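Local atomic coordinates of thiol-activated cytolysin (Desulfobulbus propionicus, PDB entry 6NAL), a protein that probably attaches to target membranes and forms pores in them, as do other members of the cholesterol-dependent cytolysin family. Residues Y154-L159 and C165-L170; A378-T383 and A410-T415; N2-I7 and D94-N99; A36-R39 and T44-V47. All coordinates share one frame; numbering follows the deposited sequence.

The four contacts are spread along an elongated chain. Interaction 1 lies nearest its centre and is a buried apolar meeting of two successive helices. Interaction 2, about 51 Å from the chain centre to its own centre, is a single aromatic pair between the facing sheets of the C-terminal beta sandwich. Interaction 3 is a surface contact on the other side of the centre, a single-pronged salt bridge that brings the N-terminal helix 2-12 to a loop. Interaction 4 is a partly buried hairpin rung with backbone bonds and a tyrosine-glutamate pair. Interactions 2 and 4 reach one mixed sheet (strand 412-418, hairpin 37-59) and strand 378-389, Phe380 near its start, Glu38 and Tyr45 at its far end.

Interaction 1 of 4, residues Y154-L159 and C165-L170; sequences YDENEL and CDISYL
Leu159 and Leu170 meet through their methyls between two consecutive helices, 156-163 and 167-174, joined by a short turn. Leu159 CD2 lies 3.7 Å from Leu170 CD2, the two side chains slanting past each other. Ile167 adds its terminal CD1, which sits 3.9 Å from Glu156 O and 4.0 Å from Glu156 CB. The isoleucine reaches there with CG1 opposite the backbone N (chi1 -159°), running at about a right angle to the glutamate chain. Cys165 SG is modelled very close to Leu159 CD2, and that spacing is doubtful. Beneath these helices, Phe245 of strand 232-250 touches both Cys165 and Leu170. In relatives, helices at this place between two sheet strands unfold into a membrane-spanning hairpin, and these probably correspond to them. Each helix starts at an aspartate N-cap: Asp166 OD1 accepts weakly from Tyr169 N, and Asp155 OD1 takes Glu158 N at 3.2 Å and, weakly, Asn157 N. Asp155 OD2 is tied to Thr27. Glu158 is held at both carboxylate oxygens, OE2 by Lys162 NZ in a salt bridge and OE1 by Tyr154 N at 3.0 Å, nearly in line with the C-O bond.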
loop_
_atom_site.group_PDB
_atom_site.type_symbol
_atom_site.label_atom_id
_atom_site.label_comp_id
_atom_site.label_asym_id
_atom_site.label_seq_id
_atom_site.Cartn_x
_atom_site.Cartn_y
_atom_site.Cartn_z
ATOM N N TYR A 154 1.057 20.335 3.791
ATOM C CA TYR A 154 0.196 20.527 2.644
ATOM C C TYR A 154 -0.210 21.973 2.520
ATOM O O TYR A 154 -0.237 22.496 1.416
ATOM C CB TYR A 154 -1.050 19.652 2.770
ATOM C CG TYR A 154 -2.077 19.758 1.617
ATOM C CD1 TYR A 154 -1.782 19.325 0.301
ATOM C CD2 TYR A 154 -3.360 20.270 1.859
ATOM C CE1 TYR A 154 -2.733 19.439 -0.724
ATOM C CE2 TYR A 154 -4.308 20.348 0.857
ATOM C CZ TYR A 154 -3.992 19.930 -0.427
ATOM O OH TYR A 154 -4.942 20.030 -1.423
ATOM N N ASP A 155 -0.550 22.632 3.633
ATOM C CA ASP A 155 -0.967 24.034 3.576
ATOM C C ASP A 155 -0.726 24.700 4.931
ATOM O O ASP A 155 -0.236 24.075 5.881
ATOM C CB ASP A 155 -2.447 24.170 3.138
ATOM C CG ASP A 155 -3.425 23.427 4.069
ATOM O OD1 ASP A 155 -2.940 22.836 5.083
ATOM O OD2 ASP A 155 -4.658 23.414 3.766
ATOM N N GLU A 156 -1.095 25.984 5.015
ATOM C CA GLU A 156 -0.798 26.760 6.212
ATOM C C GLU A 156 -1.435 26.141 7.448
ATOM O O GLU A 156 -0.926 26.326 8.559
ATOM C CB GLU A 156 -1.263 28.209 6.044
ATOM C CG GLU A 156 -0.473 29.037 5.019
ATOM C CD GLU A 156 -1.132 29.034 3.616
ATOM O OE1 GLU A 156 -2.023 28.157 3.365
ATOM O OE2 GLU A 156 -0.741 29.889 2.764
ATOM N N ASN A 157 -2.530 25.385 7.288
ATOM C CA ASN A 157 -3.235 24.920 8.480
ATOM C C ASN A 157 -2.609 23.665 9.046
ATOM O O ASN A 157 -2.666 23.435 10.257
ATOM C CB ASN A 157 -4.712 24.659 8.197
ATOM C CG ASN A 157 -5.539 25.945 8.192
ATOM O OD1 ASN A 157 -5.465 26.785 9.115
ATOM N ND2 ASN A 157 -6.318 26.109 7.140
ATOM N N GLU A 158 -2.052 22.824 8.188
ATOM C CA GLU A 158 -1.327 21.684 8.699
ATOM C C GLU A 158 -0.094 22.181 9.414
ATOM O O GLU A 158 0.278 21.633 10.447
ATOM C CB GLU A 158 -0.936 20.697 7.584
ATOM C CG GLU A 158 -0.696 19.248 8.141
ATOM C CD GLU A 158 0.103 18.295 7.229
ATOM O OE1 GLU A 158 0.220 18.563 6.005
ATOM O OE2 GLU A 158 0.632 17.264 7.747
ATOM N N LEU A 159 0.520 23.245 8.882
ATOM C CA LEU A 159 1.689 23.852 9.495
ATOM C C LEU A 159 1.363 24.338 10.886
ATOM O O LEU A 159 2.025 23.960 11.854
ATOM C CB LEU A 159 2.198 25.021 8.646
ATOM C CG LEU A 159 3.689 25.332 8.787
ATOM C CD1 LEU A 159 4.352 25.958 7.595
ATOM C CD2 LEU A 159 3.872 26.296 9.966
ATOM N N CYS A 165 3.156 27.326 15.545
ATOM C CA CYS A 165 3.952 28.519 15.318
ATOM C C CYS A 165 3.085 29.675 14.822
ATOM O O CYS A 165 1.884 29.529 14.551
ATOM C CB CYS A 165 5.073 28.213 14.319
ATOM S SG CYS A 165 4.437 27.771 12.681
ATOM N N ASP A 166 3.739 30.838 14.712
ATOM C CA ASP A 166 3.099 32.083 14.298
ATOM C C ASP A 166 3.218 32.154 12.782
ATOM O O ASP A 166 4.250 32.560 12.259
ATOM C CB ASP A 166 3.758 33.286 14.974
ATOM C CG ASP A 166 3.276 34.633 14.400
ATOM O OD1 ASP A 166 4.111 35.567 14.460
ATOM O OD2 ASP A 166 2.096 34.756 13.918
ATOM N N ILE A 167 2.173 31.748 12.065
ATOM C CA ILE A 167 2.274 31.679 10.614
ATOM C C ILE A 167 2.720 33.014 10.045
ATOM O O ILE A 167 3.525 33.077 9.104
ATOM C CB ILE A 167 0.926 31.252 10.006
ATOM C CG1 ILE A 167 1.184 30.692 8.600
ATOM C CG2 ILE A 167 -0.054 32.451 9.959
ATOM C CD1 ILE A 167 1.645 29.244 8.568
ATOM N N SER A 168 2.178 34.100 10.588
ATOM C CA SER A 168 2.480 35.422 10.075
ATOM C C SER A 168 3.984 35.664 10.051
ATOM O O SER A 168 4.534 36.071 9.026
ATOM C CB SER A 168 1.769 36.465 10.928
ATOM O OG SER A 168 2.476 37.694 10.908
ATOM N N TYR A 169 4.665 35.415 11.179
ATOM C CA TYR A 169 6.125 35.542 11.238
ATOM C C TYR A 169 6.804 34.629 10.218
ATOM O O TYR A 169 7.681 35.051 9.448
ATOM C CB TYR A 169 6.602 35.206 12.657
ATOM C CG TYR A 169 8.105 35.325 12.905
ATOM C CD1 TYR A 169 8.691 36.564 13.135
ATOM C CD2 TYR A 169 8.927 34.188 12.940
ATOM C CE1 TYR A 169 10.043 36.682 13.376
ATOM C CE2 TYR A 169 10.290 34.298 13.179
ATOM C CZ TYR A 169 10.842 35.544 13.394
ATOM O OH TYR A 169 12.187 35.671 13.626
ATOM N N LEU A 170 6.392 33.370 10.190
ATOM C CA LEU A 170 7.075 32.392 9.364
ATOM C C LEU A 170 6.821 32.644 7.893
ATOM O O LEU A 170 7.636 32.247 7.059
ATOM C CB LEU A 170 6.618 30.993 9.736
ATOM C CG LEU A 170 7.552 29.848 9.388
ATOM C CD1 LEU A 170 8.703 29.867 10.342
ATOM C CD2 LEU A 170 6.759 28.559 9.472
#

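Interaction 2 of 4, residues A378-T383 and A410-T415; sequences ARFTVT and APFSTT
Phe380 and Phe412 supply the whole of this contact, one ring from each sheet of a beta sandwich, the C-terminal domain of the family. The aromatic interaction is oblique. The planes stand at 46° and the centroids are 6.0 Å apart, so the pair is neither a parallel stack nor a T-shaped one. One ring carbon approaches a bond of the other ring obliquely: Phe380 CE1 lies 4.0 Å from Phe412 CD2 and 4.1 Å from Phe412 CE2. The two side chains approach from opposite sheets and slide past each other in opposite senses. Different first torsions bring them together, since Phe380 has CG opposite its carbonyl carbon (chi1 -68°) whereas Phe412 has CG opposite its backbone N (168°).

Apolar packing completes the setting. Leu370, Val457 and Ile459 of the sheet that holds strand 412-418 touch Phe380, and Thr429 touches it from its own sheet. On the other face of strand 378-389, Arg379 forms a salt bridge with Glu430 and a cation-pi contact with Trp440, the latter within what is probably the tryptophan-rich undecapeptide of this family. With 66 Å² buried and hydrocarbon as its chemistry, the ring pair joins the two sheets by dispersion and burial, without the directional demands of a polar bond.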
loop_
_atom_site.group_PDB
_atom_site.type_symbol
_atom_site.label_atom_id
_atom_site.label_comp_id
_atom_site.label_asym_id
_atom_site.label_seq_id
_atom_site.Cartn_x
_atom_site.Cartn_y
_atom_site.Cartn_z
ATOM N N ALA A 378 15.658 -26.808 -27.773
ATOM C CA ALA A 378 15.003 -26.343 -26.566
ATOM C C ALA A 378 13.957 -25.304 -26.928
ATOM O O ALA A 378 14.060 -24.617 -27.938
ATOM C CB ALA A 378 16.012 -25.748 -25.603
ATOM N N ARG A 379 12.939 -25.198 -26.111
ATOM C CA ARG A 379 12.042 -24.071 -26.248
ATOM C C ARG A 379 11.839 -23.430 -24.897
ATOM O O ARG A 379 11.890 -24.095 -23.850
ATOM C CB ARG A 379 10.715 -24.472 -26.852
ATOM C CG ARG A 379 10.047 -25.536 -26.107
ATOM C CD ARG A 379 8.917 -26.098 -26.922
ATOM N NE ARG A 379 8.116 -26.927 -26.036
ATOM C CZ ARG A 379 7.292 -27.865 -26.467
ATOM N NH1 ARG A 379 7.139 -28.043 -27.777
ATOM N NH2 ARG A 379 6.621 -28.602 -25.594
ATOM N N PHE A 380 11.647 -22.115 -24.973
ATOM C CA PHE A 380 11.444 -21.195 -23.864
ATOM C C PHE A 380 10.012 -20.647 -23.915
ATOM O O PHE A 380 9.523 -20.272 -24.983
ATOM C CB PHE A 380 12.416 -19.999 -23.943
ATOM C CG PHE A 380 13.864 -20.328 -23.718
ATOM C CD1 PHE A 380 14.653 -20.693 -24.769
ATOM C CD2 PHE A 380 14.441 -20.199 -22.473
ATOM C CE1 PHE A 380 15.983 -21.003 -24.602
ATOM C CE2 PHE A 380 15.793 -20.500 -22.300
ATOM C CZ PHE A 380 16.557 -20.896 -23.384
ATOM N N THR A 381 9.354 -20.555 -22.761
ATOM C CA THR A 381 8.069 -19.863 -22.625
ATOM C C THR A 381 8.169 -18.829 -21.511
ATOM O O THR A 381 8.527 -19.167 -20.374
ATOM C CB THR A 381 6.954 -20.855 -22.328
ATOM O OG1 THR A 381 7.028 -21.904 -23.289
ATOM C CG2 THR A 381 5.574 -20.214 -22.437
ATOM N N VAL A 382 7.896 -17.573 -21.838
ATOM C CA VAL A 382 7.957 -16.485 -20.874
ATOM C C VAL A 382 6.662 -15.686 -20.947
ATOM O O VAL A 382 6.236 -15.293 -22.032
ATOM C CB VAL A 382 9.166 -15.579 -21.108
ATOM C CG1 VAL A 382 9.150 -14.481 -20.045
ATOM C CG2 VAL A 382 10.431 -16.376 -21.046
ATOM N N THR A 383 6.011 -15.499 -19.796
ATOM C CA THR A 383 4.760 -14.763 -19.695
ATOM C C THR A 383 4.835 -13.802 -18.508
ATOM O O THR A 383 5.661 -13.952 -17.606
ATOM C CB THR A 383 3.555 -15.715 -19.549
ATOM O OG1 THR A 383 3.612 -16.332 -18.262
ATOM C CG2 THR A 383 3.546 -16.795 -20.690
ATOM N N ALA A 410 21.697 -24.721 -30.560
ATOM C CA ALA A 410 23.105 -24.337 -30.731
ATOM C C ALA A 410 23.269 -23.174 -29.795
ATOM O O ALA A 410 22.587 -23.178 -28.765
ATOM C CB ALA A 410 23.461 -23.990 -32.163
ATOM N N PRO A 411 24.113 -22.171 -30.070
ATOM C CA PRO A 411 24.126 -21.029 -29.142
ATOM C C PRO A 411 22.987 -20.090 -29.496
ATOM O O PRO A 411 22.863 -19.642 -30.643
ATOM C CB PRO A 411 25.499 -20.384 -29.367
ATOM C CG PRO A 411 25.784 -20.655 -30.809
ATOM C CD PRO A 411 25.139 -22.024 -31.110
ATOM N N PHE A 412 22.122 -19.852 -28.514
ATOM C CA PHE A 412 21.004 -18.935 -28.617
ATOM C C PHE A 412 21.033 -18.042 -27.394
ATOM O O PHE A 412 21.326 -18.507 -26.293
ATOM C CB PHE A 412 19.676 -19.636 -28.647
ATOM C CG PHE A 412 18.525 -18.713 -28.466
ATOM C CD1 PHE A 412 18.202 -17.785 -29.470
ATOM C CD2 PHE A 412 17.765 -18.747 -27.312
ATOM C CE1 PHE A 412 17.150 -16.912 -29.324
ATOM C CE2 PHE A 412 16.680 -17.878 -27.157
ATOM C CZ PHE A 412 16.378 -16.952 -28.162
ATOM N N SER A 413 20.688 -16.779 -27.585
ATOM C CA SER A 413 20.829 -15.778 -26.542
ATOM C C SER A 413 20.025 -14.534 -26.909
ATOM O O SER A 413 20.265 -13.920 -27.949
ATOM C CB SER A 413 22.300 -15.440 -26.355
ATOM O OG SER A 413 22.459 -14.379 -25.425
ATOM N N THR A 414 19.072 -14.151 -26.071
ATOM C CA THR A 414 18.279 -12.954 -26.327
ATOM C C THR A 414 17.962 -12.264 -25.010
ATOM O O THR A 414 18.142 -12.820 -23.914
ATOM C CB THR A 414 17.004 -13.285 -27.149
ATOM O OG1 THR A 414 16.445 -12.072 -27.672
ATOM C CG2 THR A 414 15.956 -14.074 -26.360
ATOM N N THR A 415 17.587 -10.998 -25.134
ATOM C CA THR A 415 17.219 -10.183 -23.994
ATOM C C THR A 415 15.776 -9.760 -24.209
ATOM O O THR A 415 15.439 -9.215 -25.266
ATOM C CB THR A 415 18.167 -8.994 -23.853
ATOM O OG1 THR A 415 19.450 -9.460 -23.415
ATOM C CG2 THR A 415 17.659 -8.029 -22.804
#

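Interaction 3 of 4, residues N2-I7 and D94-N99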
loop_
_atom_site.group_PDB
_atom_site.type_symbol
_atom_site.label_atom_id
_atom_site.label_comp_id
_atom_site.label_asym_id
_atom_site.label_seq_id
_atom_site.Cartn_x
_atom_site.Cartn_y
_atom_site.Cartn_z
ATOM N N ASN A 2 -17.347 47.733 46.151
ATOM C CA ASN A 2 -18.692 47.485 45.638
ATOM C C ASN A 2 -18.700 47.173 44.141
ATOM O O ASN A 2 -19.609 46.488 43.642
ATOM C CB ASN A 2 -19.546 48.729 45.900
ATOM C CG ASN A 2 -18.765 50.052 45.612
ATOM O OD1 ASN A 2 -17.555 50.026 45.292
ATOM N ND2 ASN A 2 -19.451 51.196 45.738
ATOM N N ASN A 3 -17.722 47.703 43.401
ATOM C CA ASN A 3 -17.654 47.434 41.967
ATOM C C ASN A 3 -17.171 46.015 41.688
ATOM O O ASN A 3 -17.678 45.367 40.778
ATOM C CB ASN A 3 -16.744 48.446 41.276
ATOM C CG ASN A 3 -17.322 49.846 41.283
ATOM O OD1 ASN A 3 -18.559 50.070 41.170
ATOM N ND2 ASN A 3 -16.429 50.807 41.405
ATOM N N ARG A 4 -16.209 45.518 42.470
ATOM C CA ARG A 4 -15.719 44.156 42.297
ATOM C C ARG A 4 -16.810 43.141 42.548
ATOM O O ARG A 4 -16.893 42.123 41.855
ATOM C CB ARG A 4 -14.568 43.886 43.243
ATOM C CG ARG A 4 -13.259 44.399 42.718
ATOM C CD ARG A 4 -12.090 43.850 43.483
ATOM N NE ARG A 4 -10.907 44.637 43.171
ATOM C CZ ARG A 4 -9.937 44.915 44.033
ATOM N NH1 ARG A 4 -10.011 44.490 45.280
ATOM N NH2 ARG A 4 -8.886 45.617 43.645
ATOM N N ALA A 5 -17.657 43.401 43.540
ATOM C CA ALA A 5 -18.720 42.465 43.865
ATOM C C ALA A 5 -19.723 42.341 42.729
ATOM O O ALA A 5 -20.312 41.270 42.547
ATOM C CB ALA A 5 -19.401 42.901 45.165
ATOM N N LEU A 6 -19.917 43.405 41.945
ATOM C CA LEU A 6 -20.765 43.315 40.754
ATOM C C LEU A 6 -20.068 42.540 39.642
ATOM O O LEU A 6 -20.706 41.763 38.917
ATOM C CB LEU A 6 -21.136 44.723 40.267
ATOM C CG LEU A 6 -21.875 44.827 38.921
ATOM C CD1 LEU A 6 -23.230 44.135 39.042
ATOM C CD2 LEU A 6 -22.059 46.292 38.427
ATOM N N ILE A 7 -18.754 42.724 39.501
ATOM C CA ILE A 7 -18.007 41.990 38.484
ATOM C C ILE A 7 -18.003 40.506 38.797
ATOM O O ILE A 7 -18.219 39.687 37.905
ATOM C CB ILE A 7 -16.589 42.564 38.348
ATOM C CG1 ILE A 7 -16.699 43.937 37.667
ATOM C CG2 ILE A 7 -15.698 41.655 37.526
ATOM C CD1 ILE A 7 -15.437 44.764 37.740
ATOM N N ASP A 94 -7.892 48.812 33.933
ATOM C CA ASP A 94 -6.927 48.989 35.010
ATOM C C ASP A 94 -6.977 47.781 35.923
ATOM O O ASP A 94 -8.057 47.259 36.224
ATOM C CB ASP A 94 -7.236 50.269 35.785
ATOM C CG ASP A 94 -7.105 51.508 34.918
ATOM O OD1 ASP A 94 -6.098 51.573 34.173
ATOM O OD2 ASP A 94 -7.989 52.400 34.969
ATOM N N LYS A 95 -5.815 47.361 36.390
ATOM C CA LYS A 95 -5.738 46.134 37.161
ATOM C C LYS A 95 -5.043 46.339 38.500
ATOM O O LYS A 95 -4.340 47.323 38.719
ATOM C CB LYS A 95 -5.013 45.054 36.352
ATOM C CG LYS A 95 -5.756 44.612 35.089
ATOM C CD LYS A 95 -4.937 43.651 34.276
ATOM C CE LYS A 95 -4.198 44.346 33.159
ATOM N NZ LYS A 95 -3.555 43.282 32.334
ATOM N N ASP A 96 -5.289 45.400 39.406
ATOM C CA ASP A 96 -4.590 45.313 40.678
ATOM C C ASP A 96 -3.456 44.286 40.587
ATOM O O ASP A 96 -3.220 43.698 39.525
ATOM C CB ASP A 96 -5.568 44.958 41.801
ATOM C CG ASP A 96 -5.149 45.544 43.176
ATOM O OD1 ASP A 96 -4.059 46.166 43.302
ATOM O OD2 ASP A 96 -5.918 45.367 44.147
ATOM N N ARG A 97 -2.785 44.035 41.722
ATOM C CA ARG A 97 -1.519 43.310 41.752
ATOM C C ARG A 97 -1.725 41.807 41.600
ATOM O O ARG A 97 -2.726 41.244 42.045
ATOM C CB ARG A 97 -0.756 43.594 43.056
ATOM C CG ARG A 97 -0.414 45.087 43.332
ATOM C CD ARG A 97 0.798 45.307 44.283
ATOM N NE ARG A 97 0.907 44.357 45.402
ATOM C CZ ARG A 97 -0.019 44.164 46.353
ATOM N NH1 ARG A 97 -1.161 44.856 46.344
ATOM N NH2 ARG A 97 0.196 43.268 47.323
ATOM N N VAL A 98 -0.737 41.159 40.992
ATOM C CA VAL A 98 -0.770 39.727 40.712
ATOM C C VAL A 98 0.602 39.136 40.984
ATOM O O VAL A 98 1.629 39.772 40.728
ATOM C CB VAL A 98 -1.166 39.443 39.246
ATOM C CG1 VAL A 98 -0.794 38.012 38.850
ATOM C CG2 VAL A 98 -2.618 39.665 39.030
ATOM N N ASN A 99 0.625 37.894 41.460
ATOM C CA ASN A 99 1.892 37.208 41.678
ATOM C C ASN A 99 2.413 36.624 40.371
ATOM O O ASN A 99 1.738 35.815 39.723
ATOM C CB ASN A 99 1.759 36.116 42.729
ATOM C CG ASN A 99 2.122 36.609 44.115
ATOM O OD1 ASN A 99 1.273 37.140 44.825
ATOM N ND2 ASN A 99 3.394 36.458 44.499
#
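Arg4 stretches from helix 2-12 and brings one corner of its guanidinium against the carboxylate of Asp96. NH2 is 3.0 Å from Asp96 OD2, which makes a salt bridge with a single prong. The hydrogen bond within it is weak, because the N-H...O angle is bent to 129°. The approach is oblique to the guanidinium, and the next carbon in, Arg4 CZ, is already 4.0 Å from Asp96 OD2. Although the two side chains run at about a right angle, their flat ends are turned by no more than 28° against each other. The arginine reaches this far because its chain is drawn out from CG to NE, after leaving the backbone with CG opposite the carbonyl carbon (chi1 -82°). On the aspartate side the nitrogen also packs beside the stem, with Arg4 NH2 3.9 Å from Asp96 CB.

The same NH2 has a stronger partner in Phe212 O, so the guanidinium nitrogen is shared between a carbonyl and a carboxylate, and Asp96 probably adds mainly charge attraction. Asn3 ND2 bonds to Glu214 O nearby, giving the helix a second link to that chain segment, while the backbones of Asp94 and Asp96 bond to Ala213 and Ile211. The contact therefore sits at the surface where the N-terminal helix 2-12 and the loop before strand 98-103 flank the connection after strand 187-202, which itself pairs with strand 98-103 in the large antiparallel sheet.

Interaction 4 of 4, residues A36-R39 and T44-V47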
loop_
_atom_site.group_PDB
_atom_site.type_symbol
_atom_site.label_atom_id
_atom_site.label_comp_id
_atom_site.label_asym_id
_atom_site.label_seq_id
_atom_site.Cartn_x
_atom_site.Cartn_y
_atom_site.Cartn_z
ATOM N N ALA A 36 -5.863 7.046 -8.975
ATOM C CA ALA A 36 -4.451 6.807 -9.184
ATOM C C ALA A 36 -4.049 7.222 -10.588
ATOM O O ALA A 36 -4.814 7.073 -11.547
ATOM C CB ALA A 36 -4.143 5.340 -8.966
ATOM N N GLU A 37 -2.821 7.726 -10.709
ATOM C CA GLU A 37 -2.303 8.144 -12.001
ATOM C C GLU A 37 -0.886 7.623 -12.206
ATOM O O GLU A 37 -0.164 7.298 -11.265
ATOM C CB GLU A 37 -2.312 9.664 -12.187
ATOM C CG GLU A 37 -2.051 10.436 -10.945
ATOM C CD GLU A 37 -2.390 11.901 -11.090
ATOM O OE1 GLU A 37 -1.637 12.756 -10.549
ATOM O OE2 GLU A 37 -3.401 12.186 -11.763
ATOM N N GLU A 38 -0.494 7.538 -13.468
ATOM C CA GLU A 38 0.689 6.798 -13.843
ATOM C C GLU A 38 1.436 7.549 -14.926
ATOM O O GLU A 38 0.871 8.358 -15.665
ATOM C CB GLU A 38 0.304 5.384 -14.330
ATOM C CG GLU A 38 -0.522 5.351 -15.692
ATOM C CD GLU A 38 -0.554 3.922 -16.372
ATOM O OE1 GLU A 38 -0.512 2.909 -15.655
ATOM O OE2 GLU A 38 -0.623 3.807 -17.615
ATOM N N ARG A 39 2.717 7.246 -15.013
ATOM C CA ARG A 39 3.510 7.635 -16.159
ATOM C C ARG A 39 4.777 6.801 -16.169
ATOM O O ARG A 39 5.119 6.113 -15.200
ATOM C CB ARG A 39 3.854 9.128 -16.123
ATOM C CG ARG A 39 4.773 9.493 -15.005
ATOM C CD ARG A 39 4.851 11.012 -14.790
ATOM N NE ARG A 39 5.610 11.280 -13.571
ATOM C CZ ARG A 39 6.934 11.290 -13.538
ATOM N NH1 ARG A 39 7.606 11.087 -14.667
ATOM N NH2 ARG A 39 7.566 11.524 -12.393
ATOM N N THR A 44 11.166 3.140 -16.359
ATOM C CA THR A 44 10.674 3.262 -14.996
ATOM C C THR A 44 9.205 3.637 -14.992
ATOM O O THR A 44 8.748 4.476 -15.779
ATOM C CB THR A 44 11.487 4.279 -14.221
ATOM O OG1 THR A 44 12.850 3.857 -14.244
ATOM C CG2 THR A 44 11.045 4.359 -12.805
ATOM N N TYR A 45 8.469 2.973 -14.109
ATOM C CA TYR A 45 7.025 3.092 -14.010
ATOM C C TYR A 45 6.696 3.814 -12.720
ATOM O O TYR A 45 7.134 3.385 -11.642
ATOM C CB TYR A 45 6.366 1.726 -13.977
ATOM C CG TYR A 45 4.833 1.725 -13.966
ATOM C CD1 TYR A 45 4.090 2.469 -14.891
ATOM C CD2 TYR A 45 4.148 0.921 -13.080
ATOM C CE1 TYR A 45 2.720 2.409 -14.913
ATOM C CE2 TYR A 45 2.771 0.873 -13.081
ATOM C CZ TYR A 45 2.069 1.631 -13.992
ATOM O OH TYR A 45 0.710 1.575 -13.961
ATOM N N ILE A 46 5.928 4.893 -12.823
ATOM C CA ILE A 46 5.752 5.799 -11.696
ATOM C C ILE A 46 4.271 5.869 -11.426
ATOM O O ILE A 46 3.508 6.311 -12.283
ATOM C CB ILE A 46 6.352 7.183 -11.971
ATOM C CG1 ILE A 46 7.863 7.026 -12.195
ATOM C CG2 ILE A 46 6.085 8.068 -10.807
ATOM C CD1 ILE A 46 8.519 8.150 -12.902
ATOM N N VAL A 47 3.850 5.400 -10.265
ATOM C CA VAL A 47 2.443 5.402 -9.894
ATOM C C VAL A 47 2.246 6.361 -8.723
ATOM O O VAL A 47 2.933 6.254 -7.695
ATOM C CB VAL A 47 1.958 3.993 -9.524
ATOM C CG1 VAL A 47 0.495 4.024 -9.084
ATOM C CG2 VAL A 47 2.141 3.025 -10.665
#
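Glu38 OE1 is gripped by two donors, the hydroxyl of Tyr45 and the backbone N of Tyr389. The modelled distance from Tyr45 OH to Glu38 OE1, 2.5 Å, is very short, and its exact value is doubtful. The carboxylate comes at the edge of the tyrosine ring, near its plane, and stands almost perpendicular to it (86°). On the other face of the hairpin, Ile46 CD1 lies over one face of the Arg39 guanidinium, 3.5 Å from Arg39 NH2 and displaced toward the rim. The Arg39 chain is extended from CG to NE, and a turn about CD-NE (chi4 82°) presents a face of the guanidinium to the isoleucine methyl. Between the two faces run the rungs of an antiparallel beta hairpin. Arg39 and Ile46 form the hydrogen-bonded pair, with Arg39 N to Ile46 O at 3.0 Å and Ile46 N to Arg39 O at 2.8 Å. Glu38 and Val47 form the adjoining non-hydrogen-bonded pair, and Glu38 CA points its hydrogen at Ile46 O, 3.3 Å away. Strand 44-59 continues the sheet into strand 349-372, bonding Tyr45 to Tyr363 and Val47 to Glu361, while Tyr45 and Val47 pack on the end of strand 378-389 at Tyr389.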